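Local structure of DnaJ homolog subfamily C member 27-A (Xenopus laevis, 6JMG) at residues 18-22 against 84-88; 88-92 against 126-130; 142-146 against 159-163; 240-246 against 257-261. The protein binds GTP and magnesium in a Rab-like GTPase domain joined to a J domain, and is possibly involved in regulating the MEK/ERK pathway. All coordinates share one frame; numbering follows the deposited sequence.

Interactions 1, 2 and 3 all reach one sheet of the Ras-like GTPase domain, while interaction 4 lies in the J domain, its centre about 30 Å from that of interaction 1. Strands 15-22, 91-97, 128-134 and 159-163 are consecutive in the sheet. Interactions 1 and 2 share D88 and touch directly, I20 N lying 3.1 Å from G91 O and K18 N 2.8 Å from Q90 OE1. Interaction 2 meets interaction 3 where F129 O faces L159 N at 2.9 Å. The bound GTP is about 9 Å from the side chain of M22 in interaction 1 and about 10 Å from that of E162 in interaction 3.

Interaction 1: 18-22 against 84-88; sequences KVISM and EFYKD
A Met-aromatic contact between M22 and Y86 stands at the end of the strand that runs into the P-loop, with G23 as the next residue. M22 SD lies 4.6 Å from the centroid of the Y86 ring and 77° off its normal, so the sulfur comes in at the ring edge, on the CE1 side, and not over a face. M22 CG is anti to the carbonyl carbon (chi1 -57°) and the chain runs on straight to SD, which brings the sulfur to that edge. Two residues back along the strand, I20 sends CD1 to Y86 CD1 at 3.7 Å, the two side chains crossing at about a right angle. The tyrosine does more than pack: its hydroxyl is hydrogen-bonded to E113 of helix 107-117, and W110 and M114 of that helix touch the ring as well. K18 reaches along the backbone of the loop that follows helix 79-82. Its extended chain runs past D88 O before bending at chi4 toward the carbonyls of the loop. K18 NZ is modelled as donating to K87 O at 2.6 Å, but it also sits implausibly close to F85 O, so its exact place is doubtful. T89 OG1 is a further partner of this nitrogen, and K18 also makes a cation-pi contact with F70, both subject to the same doubt. The chemistry therefore divides along the strand: the ammonium end of K18, as far as its place can be trusted, would be solvated by carbonyl oxygens and a hydroxyl, with the D88 carboxylate near but not in contact, while I20 and M22 hold Y86 through apolar and sulfur contacts.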
loop_
_atom_site.group_PDB
_atom_site.type_symbol
_atom_site.label_atom_id
_atom_site.label_comp_id
_atom_site.label_asym_id
_atom_site.label_seq_id
_atom_site.Cartn_x
_atom_site.Cartn_y
_atom_site.Cartn_z
ATOM N N LYS A 18 -3.703 8.444 -11.336
ATOM C CA LYS A 18 -3.489 7.174 -12.011
ATOM C C LYS A 18 -4.001 6.039 -11.120
ATOM O O LYS A 18 -3.651 5.966 -9.938
ATOM C CB LYS A 18 -2.000 6.992 -12.318
ATOM C CG LYS A 18 -1.629 5.586 -12.765
ATOM C CD LYS A 18 -0.112 5.417 -12.925
ATOM C CE LYS A 18 0.212 4.205 -13.769
ATOM N NZ LYS A 18 1.185 3.358 -13.063
ATOM N N VAL A 19 -4.846 5.175 -11.679
ATOM C CA VAL A 19 -5.482 4.069 -10.967
ATOM C C VAL A 19 -5.173 2.783 -11.723
ATOM O O VAL A 19 -5.254 2.746 -12.961
ATOM C CB VAL A 19 -7.008 4.274 -10.847
ATOM C CG1 VAL A 19 -7.659 3.040 -10.307
ATOM C CG2 VAL A 19 -7.343 5.510 -9.987
ATOM N N ILE A 20 -4.772 1.741 -11.013
ATOM C CA ILE A 20 -4.588 0.445 -11.642
ATOM C C ILE A 20 -5.445 -0.592 -10.934
ATOM O O ILE A 20 -5.887 -0.403 -9.796
ATOM C CB ILE A 20 -3.118 0.015 -11.644
ATOM C CG1 ILE A 20 -2.651 -0.253 -10.230
ATOM C CG2 ILE A 20 -2.244 1.087 -12.302
ATOM C CD1 ILE A 20 -1.287 -0.908 -10.217
ATOM N N SER A 21 -5.655 -1.712 -11.618
ATOM C CA SER A 21 -6.374 -2.859 -11.073
ATOM C C SER A 21 -5.449 -4.065 -10.987
ATOM O O SER A 21 -4.684 -4.340 -11.915
ATOM C CB SER A 21 -7.563 -3.212 -11.963
ATOM O OG SER A 21 -7.080 -3.656 -13.230
ATOM N N MET A 22 -5.553 -4.818 -9.902
ATOM C CA MET A 22 -4.737 -6.010 -9.743
ATOM C C MET A 22 -5.616 -7.129 -9.191
ATOM O O MET A 22 -6.575 -6.884 -8.448
ATOM C CB MET A 22 -3.520 -5.780 -8.812
ATOM C CG MET A 22 -2.564 -4.666 -9.219
ATOM S SD MET A 22 -1.161 -4.336 -8.107
ATOM C CE MET A 22 -1.185 -5.788 -7.097
ATOM N N GLU A 84 5.511 -2.538 -16.406
ATOM C CA GLU A 84 5.753 -1.131 -16.692
ATOM C C GLU A 84 4.774 -0.194 -15.994
ATOM O O GLU A 84 5.058 1.009 -15.901
ATOM C CB GLU A 84 5.686 -0.866 -18.200
ATOM C CG GLU A 84 7.049 -0.818 -18.895
ATOM C CD GLU A 84 7.875 0.420 -18.547
ATOM O OE1 GLU A 84 9.036 0.225 -18.159
ATOM O OE2 GLU A 84 7.403 1.576 -18.682
ATOM N N PHE A 85 3.628 -0.680 -15.505
ATOM C CA PHE A 85 2.588 0.270 -15.143
ATOM C C PHE A 85 2.358 0.405 -13.644
ATOM O O PHE A 85 1.419 1.098 -13.241
ATOM C CB PHE A 85 1.295 -0.080 -15.871
ATOM C CG PHE A 85 1.453 -0.124 -17.354
ATOM C CD1 PHE A 85 1.477 1.052 -18.097
ATOM C CD2 PHE A 85 1.619 -1.335 -18.006
ATOM C CE1 PHE A 85 1.625 1.007 -19.465
ATOM C CE2 PHE A 85 1.775 -1.385 -19.370
ATOM C CZ PHE A 85 1.795 -0.228 -20.102
ATOM N N TYR A 86 3.242 -0.137 -12.809
ATOM C CA TYR A 86 3.049 0.032 -11.374
ATOM C C TYR A 86 3.549 1.393 -10.882
ATOM O O TYR A 86 3.043 1.909 -9.877
ATOM C CB TYR A 86 3.751 -1.085 -10.598
ATOM C CG TYR A 86 3.144 -2.472 -10.692
ATOM C CD1 TYR A 86 1.873 -2.748 -10.187
ATOM C CD2 TYR A 86 3.869 -3.525 -11.234
ATOM C CE1 TYR A 86 1.330 -4.036 -10.249
ATOM C CE2 TYR A 86 3.336 -4.812 -11.301
ATOM C CZ TYR A 86 2.073 -5.061 -10.808
ATOM O OH TYR A 86 1.559 -6.339 -10.882
ATOM N N LYS A 87 4.536 1.986 -11.549
ATOM C CA LYS A 87 5.134 3.206 -11.024
ATOM C C LYS A 87 4.161 4.386 -11.058
ATOM O O LYS A 87 3.290 4.488 -11.924
ATOM C CB LYS A 87 6.410 3.565 -11.787
ATOM C CG LYS A 87 6.443 3.142 -13.247
ATOM C CD LYS A 87 7.798 3.479 -13.898
ATOM C CE LYS A 87 7.763 3.296 -15.415
ATOM N NZ LYS A 87 8.298 1.959 -15.796
ATOM N N ASP A 88 4.351 5.302 -10.113
ATOM C CA ASP A 88 3.589 6.547 -10.022
ATOM C C ASP A 88 2.090 6.274 -9.936
ATOM O O ASP A 88 1.275 6.893 -10.611
ATOM C CB ASP A 88 3.930 7.471 -11.198
ATOM C CG ASP A 88 3.126 8.755 -11.188
ATOM O OD1 ASP A 88 3.147 9.474 -10.159
ATOM O OD2 ASP A 88 2.448 9.027 -12.206
#

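Interaction 2: 88-92 against 126-130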
loop_
_atom_site.group_PDB
_atom_site.type_symbol
_atom_site.label_atom_id
_atom_site.label_comp_id
_atom_site.label_asym_id
_atom_site.label_seq_id
_atom_site.Cartn_x
_atom_site.Cartn_y
_atom_site.Cartn_z
ATOM N N ASP A 88 4.351 5.302 -10.113
ATOM C CA ASP A 88 3.589 6.547 -10.022
ATOM C C ASP A 88 2.090 6.274 -9.936
ATOM O O ASP A 88 1.275 6.893 -10.611
ATOM C CB ASP A 88 3.930 7.471 -11.198
ATOM C CG ASP A 88 3.126 8.755 -11.188
ATOM O OD1 ASP A 88 3.147 9.474 -10.159
ATOM O OD2 ASP A 88 2.448 9.027 -12.206
ATOM N N THR A 89 1.723 5.350 -9.064
ATOM C CA THR A 89 0.326 4.994 -8.867
ATOM C C THR A 89 -0.239 5.644 -7.615
ATOM O O THR A 89 0.392 5.618 -6.555
ATOM C CB THR A 89 0.195 3.484 -8.773
ATOM O OG1 THR A 89 0.642 2.918 -10.006
ATOM C CG2 THR A 89 -1.247 3.087 -8.499
ATOM N N GLN A 90 -1.445 6.202 -7.734
ATOM C CA GLN A 90 -2.120 6.817 -6.597
ATOM C C GLN A 90 -3.196 5.935 -5.977
ATOM O O GLN A 90 -3.401 5.994 -4.759
ATOM C CB GLN A 90 -2.792 8.123 -7.011
ATOM C CG GLN A 90 -1.873 9.308 -7.270
ATOM C CD GLN A 90 -1.076 9.165 -8.537
ATOM O OE1 GLN A 90 -1.611 9.305 -9.635
ATOM N NE2 GLN A 90 0.214 8.889 -8.398
ATOM N N GLY A 91 -3.864 5.109 -6.773
ATOM C CA GLY A 91 -4.884 4.215 -6.258
ATOM C C GLY A 91 -4.787 2.851 -6.926
ATOM O O GLY A 91 -4.433 2.751 -8.099
ATOM N N VAL A 92 -5.131 1.818 -6.155
ATOM C CA VAL A 92 -5.137 0.430 -6.622
ATOM C C VAL A 92 -6.482 -0.207 -6.302
ATOM O O VAL A 92 -6.948 -0.151 -5.156
ATOM C CB VAL A 92 -4.027 -0.398 -5.959
ATOM C CG1 VAL A 92 -4.261 -1.887 -6.232
ATOM C CG2 VAL A 92 -2.660 0.059 -6.430
ATOM N N ASN A 126 1.881 5.250 0.660
ATOM C CA ASN A 126 1.337 6.459 0.067
ATOM C C ASN A 126 0.419 6.157 -1.111
ATOM O O ASN A 126 0.146 7.039 -1.933
ATOM C CB ASN A 126 2.472 7.387 -0.357
ATOM C CG ASN A 126 3.302 7.837 0.811
ATOM O OD1 ASN A 126 2.806 7.926 1.938
ATOM N ND2 ASN A 126 4.573 8.127 0.557
ATOM N N ILE A 127 -0.070 4.928 -1.194
ATOM C CA ILE A 127 -0.988 4.501 -2.228
ATOM C C ILE A 127 -2.270 4.043 -1.556
ATOM O O ILE A 127 -2.226 3.295 -0.576
ATOM C CB ILE A 127 -0.379 3.375 -3.074
ATOM C CG1 ILE A 127 0.939 3.854 -3.673
ATOM C CG2 ILE A 127 -1.362 2.956 -4.164
ATOM C CD1 ILE A 127 1.724 2.768 -4.400
ATOM N N VAL A 128 -3.402 4.481 -2.095
ATOM C CA VAL A 128 -4.707 4.042 -1.629
ATOM C C VAL A 128 -5.081 2.729 -2.304
ATOM O O VAL A 128 -5.078 2.622 -3.538
ATOM C CB VAL A 128 -5.756 5.115 -1.912
ATOM C CG1 VAL A 128 -7.147 4.560 -1.611
ATOM C CG2 VAL A 128 -5.443 6.375 -1.110
ATOM N N PHE A 129 -5.445 1.739 -1.496
ATOM C CA PHE A 129 -5.892 0.437 -1.963
ATOM C C PHE A 129 -7.358 0.260 -1.606
ATOM O O PHE A 129 -7.743 0.430 -0.442
ATOM C CB PHE A 129 -5.103 -0.702 -1.308
ATOM C CG PHE A 129 -3.748 -0.942 -1.897
ATOM C CD1 PHE A 129 -2.684 -0.118 -1.577
ATOM C CD2 PHE A 129 -3.527 -2.024 -2.743
ATOM C CE1 PHE A 129 -1.428 -0.353 -2.103
ATOM C CE2 PHE A 129 -2.276 -2.260 -3.277
ATOM C CZ PHE A 129 -1.222 -1.423 -2.957
ATOM N N ALA A 130 -8.158 -0.136 -2.583
ATOM C CA ALA A 130 -9.499 -0.632 -2.318
ATOM C C ALA A 130 -9.483 -2.118 -2.638
ATOM O O ALA A 130 -9.281 -2.514 -3.793
ATOM C CB ALA A 130 -10.544 0.124 -3.131
#
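V92 and F129 lie side by side and point the same way from neighbouring strands, the valine resting on the ring of the phenylalanine. V92 CB stands 3.9 Å from the F129 centroid and 25° off the ring normal, a CH-pi contact over one face, displaced toward the rim. The CD2-CE2 side of the ring takes most of the touch, with V92 CG1 at 3.6 Å from F129 CD2. A chi1 of 168° points V92 CG1 away from its own amide nitrogen, and the second methyl is turned back along the sheet, where V92 CG2 meets I127 CG2 at 3.9 Å. Thus CG1 packs on F129, while CG2 touches I127 and also the F129 ring. The backbones beneath are paired in parallel: V92 N donates to V128 O at 2.7 Å, and A130 N to V92 O at 2.8 Å, so V92 is bonded to the residues before and after F129. V128 N adds a bond to Q90 O. This pairing joins two neighbouring strands of a beta-alpha-beta crossover, with helices 101-105 and 107-117 between them in the chain, as in the Ras-like P-loop fold. On the face that carries V92 and F129, helix 107-117 covers both through M114, and F158 stacks on the F129 ring; V128 points to the other face, where F178, A181 and I182 of helix 171-187 meet it. At the beginning of the pairing I127 leans on the loop instead, its CG1 3.4 Å from T89 O, while Q90 OE1 accepts a hydrogen bond from K18 N of strand 15-22, on the other side of strand 91-97.

Interaction 3: 142-146 against 159-163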
loop_
_atom_site.group_PDB
_atom_site.type_symbol
_atom_site.label_atom_id
_atom_site.label_comp_id
_atom_site.label_asym_id
_atom_site.label_seq_id
_atom_site.Cartn_x
_atom_site.Cartn_y
_atom_site.Cartn_z
ATOM N N ARG A 142 -19.687 -19.806 -1.020
ATOM C CA ARG A 142 -18.751 -18.731 -0.715
ATOM C C ARG A 142 -17.599 -19.266 0.121
ATOM O O ARG A 142 -17.826 -19.864 1.174
ATOM C CB ARG A 142 -19.446 -17.597 0.031
ATOM C CG ARG A 142 -18.628 -16.331 0.070
ATOM C CD ARG A 142 -19.249 -15.365 1.022
ATOM N NE ARG A 142 -19.200 -13.972 0.593
ATOM C CZ ARG A 142 -18.745 -12.965 1.333
ATOM N NH1 ARG A 142 -18.272 -13.180 2.550
ATOM N NH2 ARG A 142 -18.787 -11.732 0.857
ATOM N N SER A 143 -16.365 -19.030 -0.334
ATOM C CA SER A 143 -15.190 -19.652 0.269
ATOM C C SER A 143 -14.317 -18.686 1.063
ATOM O O SER A 143 -13.410 -19.135 1.760
ATOM C CB SER A 143 -14.316 -20.298 -0.819
ATOM O OG SER A 143 -15.102 -21.070 -1.713
ATOM N N VAL A 144 -14.561 -17.386 0.978
ATOM C CA VAL A 144 -13.849 -16.380 1.753
ATOM C C VAL A 144 -14.896 -15.547 2.469
ATOM O O VAL A 144 -15.828 -15.042 1.834
ATOM C CB VAL A 144 -12.954 -15.491 0.865
ATOM C CG1 VAL A 144 -11.871 -14.812 1.706
ATOM C CG2 VAL A 144 -12.348 -16.311 -0.291
ATOM N N ASP A 145 -14.780 -15.444 3.786
ATOM C CA ASP A 145 -15.776 -14.717 4.562
ATOM C C ASP A 145 -15.316 -13.294 4.829
ATOM O O ASP A 145 -14.145 -12.942 4.659
ATOM C CB ASP A 145 -16.103 -15.432 5.878
ATOM C CG ASP A 145 -14.879 -15.729 6.709
ATOM O OD1 ASP A 145 -13.792 -15.976 6.122
ATOM O OD2 ASP A 145 -15.026 -15.725 7.955
ATOM N N GLU A 146 -16.281 -12.461 5.219
ATOM C CA GLU A 146 -15.996 -11.042 5.360
ATOM C C GLU A 146 -14.901 -10.784 6.405
ATOM O O GLU A 146 -13.995 -9.975 6.170
ATOM C CB GLU A 146 -17.300 -10.303 5.676
ATOM C CG GLU A 146 -17.121 -8.884 6.177
ATOM C CD GLU A 146 -18.342 -8.024 5.949
ATOM O OE1 GLU A 146 -19.474 -8.547 6.067
ATOM O OE2 GLU A 146 -18.166 -6.822 5.650
ATOM N N LEU A 159 -8.681 -0.139 2.229
ATOM C CA LEU A 159 -10.131 -0.147 2.320
ATOM C C LEU A 159 -10.642 -1.513 1.893
ATOM O O LEU A 159 -10.021 -2.194 1.074
ATOM C CB LEU A 159 -10.748 0.940 1.442
ATOM C CG LEU A 159 -10.242 2.353 1.703
ATOM C CD1 LEU A 159 -10.938 3.347 0.808
ATOM C CD2 LEU A 159 -10.490 2.686 3.158
ATOM N N TYR A 160 -11.784 -1.912 2.452
ATOM C CA TYR A 160 -12.367 -3.216 2.159
ATOM C C TYR A 160 -13.822 -3.039 1.787
ATOM O O TYR A 160 -14.559 -2.315 2.464
ATOM C CB TYR A 160 -12.268 -4.164 3.341
ATOM C CG TYR A 160 -12.962 -5.483 3.097
ATOM C CD1 TYR A 160 -12.316 -6.520 2.429
ATOM C CD2 TYR A 160 -14.260 -5.699 3.533
ATOM C CE1 TYR A 160 -12.950 -7.742 2.216
ATOM C CE2 TYR A 160 -14.906 -6.924 3.320
ATOM C CZ TYR A 160 -14.247 -7.937 2.666
ATOM O OH TYR A 160 -14.882 -9.139 2.444
ATOM N N PHE A 161 -14.238 -3.695 0.712
ATOM C CA PHE A 161 -15.626 -3.592 0.293
ATOM C C PHE A 161 -16.060 -4.904 -0.309
ATOM O O PHE A 161 -15.300 -5.559 -1.033
ATOM C CB PHE A 161 -15.873 -2.498 -0.743
ATOM C CG PHE A 161 -15.812 -1.122 -0.192
ATOM C CD1 PHE A 161 -16.961 -0.520 0.298
ATOM C CD2 PHE A 161 -14.604 -0.417 -0.180
ATOM C CE1 PHE A 161 -16.922 0.768 0.799
ATOM C CE2 PHE A 161 -14.551 0.863 0.320
ATOM C CZ PHE A 161 -15.714 1.461 0.813
ATOM N N GLU A 162 -17.295 -5.263 0.007
ATOM C CA GLU A 162 -17.989 -6.339 -0.658
ATOM C C GLU A 162 -18.717 -5.734 -1.845
ATOM O O GLU A 162 -19.360 -4.682 -1.722
ATOM C CB GLU A 162 -18.950 -7.004 0.320
ATOM C CG GLU A 162 -18.209 -7.574 1.516
ATOM C CD GLU A 162 -18.749 -8.895 1.942
ATOM O OE1 GLU A 162 -17.919 -9.805 2.169
ATOM O OE2 GLU A 162 -19.995 -9.008 2.054
ATOM N N THR A 163 -18.544 -6.347 -3.010
ATOM C CA THR A 163 -19.031 -5.751 -4.242
ATOM C C THR A 163 -19.594 -6.829 -5.141
ATOM O O THR A 163 -19.242 -8.012 -5.042
ATOM C CB THR A 163 -17.948 -4.995 -5.044
ATOM O OG1 THR A 163 -16.864 -5.881 -5.350
ATOM C CG2 THR A 163 -17.444 -3.789 -4.295
#
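E146 opens a helix and lays its side chain across Y160 and E162 of the strand 159-163. Starting at CB, which is 3.6 Å from E162 OE1, the chain swings CG opposite the amide nitrogen (chi1 166°) and stays extended. CG comes 4.1 Å from Y160 CE2, at the margin of the tyrosine ring. CD is stacked on the carboxyl carbon of E162, the two carboxylate planes being only 5° apart. At the tip the oxygens part company: E146 OE1 lies 4.1 Å from E162 OE2, two like charges close together, whereas OE2 is at the edge of the Y160 ring, near its plane, and is salt-bridged to R150 of the helix that E146 begins. The crowding of negative charge is answered on the E162 side. R142 NH2 meets E162 OE1 in a nearly straight salt bridge, modelled at 2.5 Å, too short to be taken literally, with the oxygen at the edge of the guanidinium while the guanidinium and carboxylate planes stand 70° apart. The same oxygen receives Y160 OH at 3.1 Å through its anti lone pair, so two donors grip it. Together R142 and R150 would probably offset the mutual repulsion of the two glutamates. R142 and E162 also touch I136, which lies just after strand 128-134 among residues expected to bind GTP, and T163 OG1 is hydrogen-bonded to N134 at the end of that strand. The arrangement ties the loop before helix 146-154 to the edge strand of a Ras-like GTPase sheet, close by the nucleotide pocket.

Interaction 4: 240-246 against 257-261; sequences LAVLLHP and AFKAV
F258 offers one face of its ring to H245, whose CD2 lies over it, offset toward the rim and 3.8 Å from F258 CZ. The histidine comes edge-on: centroids are 4.9 Å apart and the planes meet at 54°, an edge-to-face pair well short of perpendicular. At the edge of the F258 ring, in its plane, sits the methyl of A241, with A241 CB 3.9 Å from F258 CE1. P246 comes in obliquely, its CD 4.0 Å from F258 CD2, while the same CD covers one face of the H245 ring. With chi1 at 180° the F258 ring extends toward the other helix and past its end, where it meets all three. H245 and P246, with D247, form the HPD signature of J domains, placed in the loop between two antiparallel helices; in J proteins this motif acts on Hsp70 partners. H245 ND1 accepts a hydrogen bond from D247 N, a bond consistent with a fixed rotation of the ring. Deeper in, the contact is aliphatic: L240 CD1 meets V261 CG2 at 3.7 Å, and L244 CD1 meets A257 CB at 4.0 Å. No hydrogen bond crosses between the segments. The axes of 240-244 and 257-261 come within 9.7 Å and run nearly antiparallel, 168° between their directions. Y237, earlier on helix 230-244, touches F258 and V261 as well. L222 of helix 218-222 packs against L240 and V261, and I209 and I212 of helix 203-213 cover L244.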
loop_
_atom_site.group_PDB
_atom_site.type_symbol
_atom_site.label_atom_id
_atom_site.label_comp_id
_atom_site.label_asym_id
_atom_site.label_seq_id
_atom_site.Cartn_x
_atom_site.Cartn_y
_atom_site.Cartn_z
ATOM N N LEU A 240 14.087 1.378 12.467
ATOM C CA LEU A 240 13.745 2.385 13.460
ATOM C C LEU A 240 13.164 3.639 12.808
ATOM O O LEU A 240 12.219 4.236 13.334
ATOM C CB LEU A 240 14.988 2.727 14.277
ATOM C CG LEU A 240 15.367 1.688 15.330
ATOM C CD1 LEU A 240 16.743 1.962 15.940
ATOM C CD2 LEU A 240 14.292 1.635 16.403
ATOM N N ALA A 241 13.700 4.049 11.658
ATOM C CA ALA A 241 13.169 5.224 10.980
ATOM C C ALA A 241 11.707 5.049 10.594
ATOM O O ALA A 241 10.907 5.985 10.741
ATOM C CB ALA A 241 14.007 5.561 9.751
ATOM N N VAL A 242 11.342 3.890 10.040
ATOM C CA VAL A 242 9.924 3.700 9.713
ATOM C C VAL A 242 9.091 3.612 10.983
ATOM O O VAL A 242 7.914 3.989 10.993
ATOM C CB VAL A 242 9.694 2.474 8.811
ATOM C CG1 VAL A 242 10.690 2.460 7.673
ATOM C CG2 VAL A 242 9.740 1.194 9.613
ATOM N N LEU A 243 9.684 3.127 12.071
ATOM C CA LEU A 243 8.938 2.964 13.307
ATOM C C LEU A 243 8.695 4.311 13.980
ATOM O O LEU A 243 7.593 4.572 14.473
ATOM C CB LEU A 243 9.702 2.013 14.239
ATOM C CG LEU A 243 9.032 1.545 15.534
ATOM C CD1 LEU A 243 7.769 0.729 15.242
ATOM C CD2 LEU A 243 10.019 0.730 16.352
ATOM N N LEU A 244 9.684 5.204 13.948
ATOM C CA LEU A 244 9.703 6.357 14.834
ATOM C C LEU A 244 9.547 7.704 14.149
ATOM O O LEU A 244 9.524 8.727 14.842
ATOM C CB LEU A 244 11.007 6.382 15.614
ATOM C CG LEU A 244 11.258 5.188 16.494
ATOM C CD1 LEU A 244 12.603 5.378 17.111
ATOM C CD2 LEU A 244 10.182 5.104 17.539
ATOM N N HIS A 245 9.462 7.751 12.834
ATOM C CA HIS A 245 9.455 9.043 12.177
ATOM C C HIS A 245 8.244 9.846 12.704
ATOM O O HIS A 245 7.175 9.277 12.843
ATOM C CB HIS A 245 9.388 8.897 10.664
ATOM C CG HIS A 245 9.611 10.187 9.940
ATOM N ND1 HIS A 245 8.667 11.190 9.912
ATOM C CD2 HIS A 245 10.683 10.657 9.259
ATOM C CE1 HIS A 245 9.142 12.215 9.229
ATOM N NE2 HIS A 245 10.357 11.912 8.814
ATOM N N PRO A 246 8.466 11.112 13.074
ATOM C CA PRO A 246 7.342 11.873 13.698
ATOM C C PRO A 246 6.139 12.079 12.784
ATOM O O PRO A 246 5.055 12.400 13.290
ATOM C CB PRO A 246 7.998 13.221 14.055
ATOM C CG PRO A 246 9.470 13.053 13.850
ATOM C CD PRO A 246 9.694 11.886 12.958
ATOM N N ALA A 257 13.460 10.843 19.622
ATOM C CA ALA A 257 13.940 9.495 19.372
ATOM C C ALA A 257 14.418 9.344 17.938
ATOM O O ALA A 257 15.482 8.762 17.686
ATOM C CB ALA A 257 12.830 8.497 19.669
ATOM N N PHE A 258 13.649 9.875 16.981
ATOM C CA PHE A 258 14.091 9.835 15.595
ATOM C C PHE A 258 15.414 10.572 15.412
ATOM O O PHE A 258 16.372 10.022 14.863
ATOM C CB PHE A 258 13.037 10.433 14.693
ATOM C CG PHE A 258 13.433 10.426 13.257
ATOM C CD1 PHE A 258 13.608 9.222 12.581
ATOM C CD2 PHE A 258 13.653 11.605 12.584
ATOM C CE1 PHE A 258 13.961 9.204 11.270
ATOM C CE2 PHE A 258 14.028 11.589 11.249
ATOM C CZ PHE A 258 14.178 10.391 10.597
ATOM N N LYS A 259 15.500 11.804 15.918
ATOM C CA LYS A 259 16.749 12.553 15.850
ATOM C C LYS A 259 17.904 11.764 16.468
ATOM O O LYS A 259 19.034 11.792 15.956
ATOM C CB LYS A 259 16.575 13.906 16.549
ATOM C CG LYS A 259 17.823 14.785 16.535
ATOM C CD LYS A 259 17.624 16.097 17.303
ATOM C CE LYS A 259 16.199 16.650 17.134
ATOM N NZ LYS A 259 16.111 18.149 17.243
ATOM N N ALA A 260 17.640 11.040 17.559
ATOM C CA ALA A 260 18.712 10.302 18.214
ATOM C C ALA A 260 19.174 9.147 17.346
ATOM O O ALA A 260 20.377 8.877 17.232
ATOM C CB ALA A 260 18.251 9.801 19.580
ATOM N N VAL A 261 18.220 8.466 16.718
ATOM C CA VAL A 261 18.541 7.372 15.813
ATOM C C VAL A 261 19.335 7.891 14.611
ATOM O O VAL A 261 20.346 7.298 14.201
ATOM C CB VAL A 261 17.235 6.658 15.415
ATOM C CG1 VAL A 261 17.363 5.972 14.079
ATOM C CG2 VAL A 261 16.863 5.664 16.496
#